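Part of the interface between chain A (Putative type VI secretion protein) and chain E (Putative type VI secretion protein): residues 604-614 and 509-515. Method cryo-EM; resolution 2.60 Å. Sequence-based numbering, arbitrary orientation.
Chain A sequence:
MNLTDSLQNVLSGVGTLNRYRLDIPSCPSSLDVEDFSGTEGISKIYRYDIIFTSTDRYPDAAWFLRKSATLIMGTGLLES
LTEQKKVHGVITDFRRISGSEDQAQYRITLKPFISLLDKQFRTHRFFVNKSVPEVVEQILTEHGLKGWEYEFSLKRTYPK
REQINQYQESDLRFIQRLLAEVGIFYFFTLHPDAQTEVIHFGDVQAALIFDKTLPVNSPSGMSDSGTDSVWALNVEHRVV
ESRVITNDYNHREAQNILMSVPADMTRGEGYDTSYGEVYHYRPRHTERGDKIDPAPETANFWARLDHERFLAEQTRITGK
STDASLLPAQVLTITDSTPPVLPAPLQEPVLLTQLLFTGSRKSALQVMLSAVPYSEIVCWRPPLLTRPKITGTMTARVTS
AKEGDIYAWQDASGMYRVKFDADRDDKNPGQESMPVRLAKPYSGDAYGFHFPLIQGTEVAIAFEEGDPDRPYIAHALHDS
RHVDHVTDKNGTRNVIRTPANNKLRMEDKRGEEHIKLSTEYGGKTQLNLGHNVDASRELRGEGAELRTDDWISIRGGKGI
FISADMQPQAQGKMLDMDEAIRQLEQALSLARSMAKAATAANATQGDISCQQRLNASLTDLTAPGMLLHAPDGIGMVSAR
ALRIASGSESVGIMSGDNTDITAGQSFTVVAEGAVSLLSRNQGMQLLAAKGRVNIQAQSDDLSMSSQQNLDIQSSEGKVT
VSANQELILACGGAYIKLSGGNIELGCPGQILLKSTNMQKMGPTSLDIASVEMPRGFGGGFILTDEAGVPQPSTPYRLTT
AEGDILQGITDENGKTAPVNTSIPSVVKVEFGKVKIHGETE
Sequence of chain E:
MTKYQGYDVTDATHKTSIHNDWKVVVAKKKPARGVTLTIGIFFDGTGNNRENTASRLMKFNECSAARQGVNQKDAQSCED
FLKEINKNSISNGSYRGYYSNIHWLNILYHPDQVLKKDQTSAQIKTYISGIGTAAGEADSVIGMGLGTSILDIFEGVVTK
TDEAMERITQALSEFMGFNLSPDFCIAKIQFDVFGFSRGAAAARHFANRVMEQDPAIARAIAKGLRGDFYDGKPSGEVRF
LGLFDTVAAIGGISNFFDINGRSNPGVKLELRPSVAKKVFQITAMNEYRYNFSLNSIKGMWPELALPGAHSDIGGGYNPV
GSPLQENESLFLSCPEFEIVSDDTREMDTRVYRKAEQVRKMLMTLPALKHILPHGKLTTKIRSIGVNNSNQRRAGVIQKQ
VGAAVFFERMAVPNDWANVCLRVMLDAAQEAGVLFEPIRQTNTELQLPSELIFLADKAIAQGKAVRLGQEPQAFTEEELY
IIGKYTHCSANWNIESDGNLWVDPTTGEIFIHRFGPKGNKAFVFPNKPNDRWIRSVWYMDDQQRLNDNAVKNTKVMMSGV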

ATOM      1  N   THR A 604      12.136   4.668  -2.920  1.00 36.53           N
ATOM      2  CA  THR A 604      11.838   5.204  -4.236  1.00 36.53           C
ATOM      3  C   THR A 604      11.099   6.519  -4.088  1.00 36.53           C
ATOM      4  O   THR A 604      10.150   6.627  -3.313  1.00 36.53           O
ATOM      5  CB  THR A 604      11.015   4.220  -5.049  1.00 36.53           C
ATOM      6  OG1 THR A 604      11.648   2.943  -5.009  1.00 36.53           O
ATOM      7  CG2 THR A 604      10.937   4.665  -6.478  1.00 36.53           C
ATOM      8  N   GLN A 605      11.551   7.528  -4.813  1.00 40.55           N
ATOM      9  CA  GLN A 605      10.964   8.845  -4.704  1.00 40.55           C
ATOM     10  C   GLN A 605       9.671   8.913  -5.504  1.00 40.55           C
ATOM     11  O   GLN A 605       9.509   8.240  -6.521  1.00 40.55           O
ATOM     12  CB  GLN A 605      11.941   9.895  -5.207  1.00 40.55           C
ATOM     13  CG  GLN A 605      11.770  11.231  -4.568  1.00 40.55           C
ATOM     14  CD  GLN A 605      12.439  12.321  -5.351  1.00 40.55           C
ATOM     15  OE1 GLN A 605      12.195  12.471  -6.545  1.00 40.55           O
ATOM     16  NE2 GLN A 605      13.307  13.078  -4.696  1.00 40.55           N
ATOM     17  N   GLY A 606       8.744   9.727  -5.031  1.00 39.12           N
ATOM     18  CA  GLY A 606       7.528   9.969  -5.771  1.00 39.12           C
ATOM     19  C   GLY A 606       7.746  10.912  -6.934  1.00 39.12           C
ATOM     20  O   GLY A 606       8.765  11.585  -7.061  1.00 39.12           O
ATOM     21  N   ASP A 607       6.743  10.981  -7.799  1.00 38.92           N
ATOM     22  CA  ASP A 607       6.816  11.827  -8.986  1.00 38.92           C
ATOM     23  C   ASP A 607       6.339  13.219  -8.603  1.00 38.92           C
ATOM     24  O   ASP A 607       5.156  13.531  -8.655  1.00 38.92           O
ATOM     25  CB  ASP A 607       5.985  11.240 -10.115  1.00 38.92           C
ATOM     26  CG  ASP A 607       6.386  11.766 -11.465  1.00 38.92           C
ATOM     27  OD1 ASP A 607       5.661  11.500 -12.443  1.00 38.92           O
ATOM     28  OD2 ASP A 607       7.433  12.432 -11.558  1.00 38.92           O
ATOM     29  N   ILE A 608       7.285  14.059  -8.194  1.00 36.36           N
ATOM     30  CA  ILE A 608       6.985  15.441  -7.861  1.00 36.36           C
ATOM     31  C   ILE A 608       6.826  16.269  -9.121  1.00 36.36           C
ATOM     32  O   ILE A 608       6.114  17.268  -9.124  1.00 36.36           O
ATOM     33  CB  ILE A 608       8.091  15.996  -6.949  1.00 36.36           C
ATOM     34  CG1 ILE A 608       8.077  15.289  -5.601  1.00 36.36           C
ATOM     35  CG2 ILE A 608       7.950  17.476  -6.746  1.00 36.36           C
ATOM     36  CD1 ILE A 608       6.732  15.160  -5.024  1.00 36.36           C
ATOM     37  N   SER A 609       7.469  15.861 -10.210  1.00 36.76           N
ATOM     38  CA  SER A 609       7.437  16.633 -11.444  1.00 36.76           C
ATOM     39  C   SER A 609       6.019  16.813 -11.943  1.00 36.76           C
ATOM     40  O   SER A 609       5.609  17.918 -12.309  1.00 36.76           O
ATOM     41  CB  SER A 609       8.287  15.937 -12.497  1.00 36.76           C
ATOM     42  OG  SER A 609       8.496  16.756 -13.626  1.00 36.76           O
ATOM     43  N   CYS A 610       5.254  15.728 -11.966  1.00 35.19           N
ATOM     44  CA  CYS A 610       3.886  15.780 -12.453  1.00 35.19           C
ATOM     45  C   CYS A 610       2.955  16.447 -11.459  1.00 35.19           C
ATOM     46  O   CYS A 610       1.994  17.095 -11.863  1.00 35.19           O
ATOM     47  CB  CYS A 610       3.416  14.373 -12.781  1.00 35.19           C
ATOM     48  SG  CYS A 610       3.059  13.413 -11.354  1.00 35.19           S
ATOM     49  N   GLN A 611       3.221  16.324 -10.166  1.00 31.98           N
ATOM     50  CA  GLN A 611       2.379  16.999  -9.193  1.00 31.98           C
ATOM     51  C   GLN A 611       2.687  18.486  -9.148  1.00 31.98           C
ATOM     52  O   GLN A 611       1.793  19.311  -8.953  1.00 31.98           O
ATOM     53  CB  GLN A 611       2.557  16.357  -7.827  1.00 31.98           C
ATOM     54  CG  GLN A 611       2.085  14.930  -7.769  1.00 31.98           C
ATOM     55  CD  GLN A 611       0.628  14.758  -8.123  1.00 31.98           C
ATOM     56  OE1 GLN A 611      -0.200  15.574  -7.782  1.00 31.98           O
ATOM     57  NE2 GLN A 611       0.316  13.693  -8.814  1.00 31.98           N
ATOM     58  N   GLN A 612       3.950  18.843  -9.349  1.00 34.06           N
ATOM     59  CA  GLN A 612       4.327  20.234  -9.532  1.00 34.06           C
ATOM     60  C   GLN A 612       3.641  20.820 -10.752  1.00 34.06           C
ATOM     61  O   GLN A 612       3.119  21.937 -10.714  1.00 34.06           O
ATOM     62  CB  GLN A 612       5.839  20.315  -9.698  1.00 34.06           C
ATOM     63  CG  GLN A 612       6.429  21.678  -9.650  1.00 34.06           C
ATOM     64  CD  GLN A 612       6.638  22.143  -8.264  1.00 34.06           C
ATOM     65  OE1 GLN A 612       7.028  21.375  -7.411  1.00 34.06           O
ATOM     66  NE2 GLN A 612       6.409  23.408  -8.023  1.00 34.06           N
ATOM     67  N   ARG A 613       3.641  20.071 -11.849  1.00 34.65           N
ATOM     68  CA  ARG A 613       3.005  20.522 -13.073  1.00 34.65           C
ATOM     69  C   ARG A 613       1.494  20.611 -12.928  1.00 34.65           C
ATOM     70  O   ARG A 613       0.855  21.451 -13.559  1.00 34.65           O
ATOM     71  CB  ARG A 613       3.388  19.573 -14.194  1.00 34.65           C
ATOM     72  CG  ARG A 613       3.053  20.042 -15.563  1.00 34.65           C
ATOM     73  CD  ARG A 613       3.392  18.978 -16.549  1.00 34.65           C
ATOM     74  NE  ARG A 613       4.698  18.409 -16.250  1.00 34.65           N
ATOM     75  CZ  ARG A 613       4.943  17.119 -16.067  1.00 34.65           C
ATOM     76  NH1 ARG A 613       3.977  16.229 -16.171  1.00 34.65           N
ATOM     77  NH2 ARG A 613       6.163  16.720 -15.788  1.00 34.65           N
ATOM     78  N   LEU A 614       0.901  19.733 -12.124  1.00 30.39           N
ATOM     79  CA  LEU A 614      -0.522  19.818 -11.825  1.00 30.39           C
ATOM     80  C   LEU A 614      -0.841  21.045 -11.001  1.00 30.39           C
ATOM     81  O   LEU A 614      -1.884  21.668 -11.190  1.00 30.39           O
ATOM     82  CB  LEU A 614      -0.975  18.566 -11.087  1.00 30.39           C
ATOM     83  CG  LEU A 614      -2.470  18.434 -10.839  1.00 30.39           C
ATOM     84  CD1 LEU A 614      -3.196  18.281 -12.126  1.00 30.39           C
ATOM     85  CD2 LEU A 614      -2.741  17.280  -9.960  1.00 30.39           C
TER
ATOM     86  N   ILE E 509      13.996  23.067 -12.141  1.00 42.93           N
ATOM     87  CA  ILE E 509      14.046  22.101 -13.224  1.00 42.93           C
ATOM     88  C   ILE E 509      13.691  20.729 -12.680  1.00 42.93           C
ATOM     89  O   ILE E 509      14.192  20.315 -11.634  1.00 42.93           O
ATOM     90  CB  ILE E 509      15.426  22.084 -13.895  1.00 42.93           C
ATOM     91  CG1 ILE E 509      15.741  23.413 -14.568  1.00 42.93           C
ATOM     92  CG2 ILE E 509      15.485  20.995 -14.923  1.00 42.93           C
ATOM     93  CD1 ILE E 509      16.659  24.272 -13.811  1.00 42.93           C
ATOM     94  N   PHE E 510      12.826  20.020 -13.393  1.00 40.30           N
ATOM     95  CA  PHE E 510      12.393  18.684 -13.022  1.00 40.30           C
ATOM     96  C   PHE E 510      12.728  17.745 -14.167  1.00 40.30           C
ATOM     97  O   PHE E 510      12.220  17.909 -15.273  1.00 40.30           O
ATOM     98  CB  PHE E 510      10.896  18.659 -12.725  1.00 40.30           C
ATOM     99  CG  PHE E 510      10.515  19.423 -11.505  1.00 40.30           C
ATOM    100  CD1 PHE E 510      10.312  20.774 -11.567  1.00 40.30           C
ATOM    101  CD2 PHE E 510      10.361  18.796 -10.302  1.00 40.30           C
ATOM    102  CE1 PHE E 510       9.982  21.471 -10.463  1.00 40.30           C
ATOM    103  CE2 PHE E 510      10.018  19.502  -9.203  1.00 40.30           C
ATOM    104  CZ  PHE E 510       9.841  20.836  -9.284  1.00 40.30           C
ATOM    105  N   ILE E 511      13.569  16.775 -13.904  1.00 45.23           N
ATOM    106  CA  ILE E 511      13.938  15.791 -14.907  1.00 45.23           C
ATOM    107  C   ILE E 511      12.795  14.811 -15.095  1.00 45.23           C
ATOM    108  O   ILE E 511      12.200  14.331 -14.127  1.00 45.23           O
ATOM    109  CB  ILE E 511      15.229  15.071 -14.492  1.00 45.23           C
ATOM    110  CG1 ILE E 511      16.387  16.051 -14.434  1.00 45.23           C
ATOM    111  CG2 ILE E 511      15.538  13.951 -15.427  1.00 45.23           C
ATOM    112  CD1 ILE E 511      17.635  15.440 -13.933  1.00 45.23           C
ATOM    113  N   HIS E 512      12.478  14.517 -16.346  1.00 45.60           N
ATOM    114  CA  HIS E 512      11.488  13.503 -16.683  1.00 45.60           C
ATOM    115  C   HIS E 512      12.123  12.142 -16.483  1.00 45.60           C
ATOM    116  O   HIS E 512      12.877  11.669 -17.328  1.00 45.60           O
ATOM    117  CB  HIS E 512      11.015  13.671 -18.115  1.00 45.60           C
ATOM    118  CG  HIS E 512      10.073  14.806 -18.303  1.00 45.60           C
ATOM    119  ND1 HIS E 512       9.790  15.332 -19.538  1.00 45.60           N
ATOM    120  CD2 HIS E 512       9.356  15.525 -17.412  1.00 45.60           C
ATOM    121  CE1 HIS E 512       8.927  16.318 -19.403  1.00 45.60           C
ATOM    122  NE2 HIS E 512       8.652  16.458 -18.122  1.00 45.60           N
ATOM    123  N   ARG E 513      11.808  11.502 -15.364  1.00 47.04           N
ATOM    124  CA  ARG E 513      12.452  10.257 -14.992  1.00 47.04           C
ATOM    125  C   ARG E 513      11.888   9.052 -15.717  1.00 47.04           C
ATOM    126  O   ARG E 513      12.447   7.965 -15.585  1.00 47.04           O
ATOM    127  CB  ARG E 513      12.345  10.056 -13.486  1.00 47.04           C
ATOM    128  CG  ARG E 513      12.911  11.209 -12.689  1.00 47.04           C
ATOM    129  CD  ARG E 513      13.064  10.872 -11.230  1.00 47.04           C
ATOM    130  NE  ARG E 513      11.771  10.719 -10.581  1.00 47.04           N
ATOM    131  CZ  ARG E 513      11.325   9.579 -10.075  1.00 47.04           C
ATOM    132  NH1 ARG E 513      12.076   8.493 -10.131  1.00 47.04           N
ATOM    133  NH2 ARG E 513      10.134   9.529  -9.507  1.00 47.04           N
ATOM    134  N   PHE E 514      10.817   9.207 -16.482  1.00 43.29           N
ATOM    135  CA  PHE E 514      10.188   8.085 -17.164  1.00 43.29           C
ATOM    136  C   PHE E 514      10.068   8.337 -18.656  1.00 43.29           C
ATOM    137  O   PHE E 514       9.158   7.824 -19.305  1.00 43.29           O
ATOM    138  CB  PHE E 514       8.812   7.783 -16.580  1.00 43.29           C
ATOM    139  CG  PHE E 514       8.773   7.798 -15.091  1.00 43.29           C
ATOM    140  CD1 PHE E 514       7.976   8.693 -14.426  1.00 43.29           C
ATOM    141  CD2 PHE E 514       9.525   6.917 -14.360  1.00 43.29           C
ATOM    142  CE1 PHE E 514       7.936   8.709 -13.079  1.00 43.29           C
ATOM    143  CE2 PHE E 514       9.482   6.942 -13.002  1.00 43.29           C
ATOM    144  CZ  PHE E 514       8.686   7.838 -12.368  1.00 43.29           C
ATOM    145  N   GLY E 515      10.972   9.127 -19.211  1.00 46.93           N
ATOM    146  CA  GLY E 515      10.906   9.475 -20.603  1.00 46.93           C
ATOM    147  C   GLY E 515      10.151  10.765 -20.806  1.00 46.93           C
ATOM    148  O   GLY E 515       9.383  11.203 -19.947  1.00 46.93           O
TER

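Chain A enters this contact as an extended loop and leaves it as a helix that continues beyond Leu A614. Chain E supplies a short strand, residues 509-511, followed by a type I beta turn from His E512 to Gly E515. The helix and strand axes come within 8.7 Å of each other. Their N-to-C directions differ by 135°, so the two run obliquely, closer to antiparallel than to parallel. The backbones come nearest at Ser A609 and Phe E510, whose CA atoms lie 5.6 Å apart. The loop is set further back: CA of Asp A607 is 8.4 Å from CA of Arg E513. Together the stretches bury 437 Å², summed over both sides.

At Gln A605 the pairing is with Arg E513, which points toward chain A and reaches the loop backbone with its guanidinium. NH2 of Arg E513 donates a weak hydrogen bond to O of Gln A605, at 3.3 Å with an angle of 123° at the hydrogen. The side chain of Gln A605 adds a polar neighbour, since its OE1 lies over one face of the guanidinium, 4.4 Å from NE of Arg E513.

The next carbonyl is also close. O of Gly A606 is 3.5 Å from NH2 of Arg E513, so the cationic group sits near two backbone oxygens. Within chain A, the same Gly A606 O accepts a weak hydrogen bond from N of Ile A608, 3.1 Å away.

Asp A607 brings a negative charge to this end of the contact. Its OD2 is 4.5 Å from NH2 of Arg E513. That is too far for a salt bridge, but the opposite charges still attract. Its OD1 lies at the edge of the Phe E514 ring, 3.7 Å from CE1. Ring hydrogens carry a slight positive charge, so this placement suits a carboxylate oxygen.

Ile A608 gives the apolar contact, with CG2 3.8 Å from CE2 of Phe E510. The end of its side chain leads away from chain E.

Ser A609 packs where the backbones are nearest. Its small side chain fits against the strand, with OG 3.2 Å from CB of Phe E510. The same OG lies at the edge of the His E512 ring, 4.1 Å from CD2.

Cys A610 points away, and Gln A611 is out of reach. One turn on from Ile A608, Gln A612 points toward chain E. Its CB covers one face of the Phe E510 ring, and its OE1 is 3.4 Å from CZ of that ring. Phe E510 is thus packed by Ile A608, Ser A609 and Gln A612, and has the largest covered area of any residue here.

Arg A613 starts sideways, but its end comes nearer to chain E. NH2 of Arg A613 lies 3.4 Å from NE2 of His E512, at an angle too poor for a hydrogen bond.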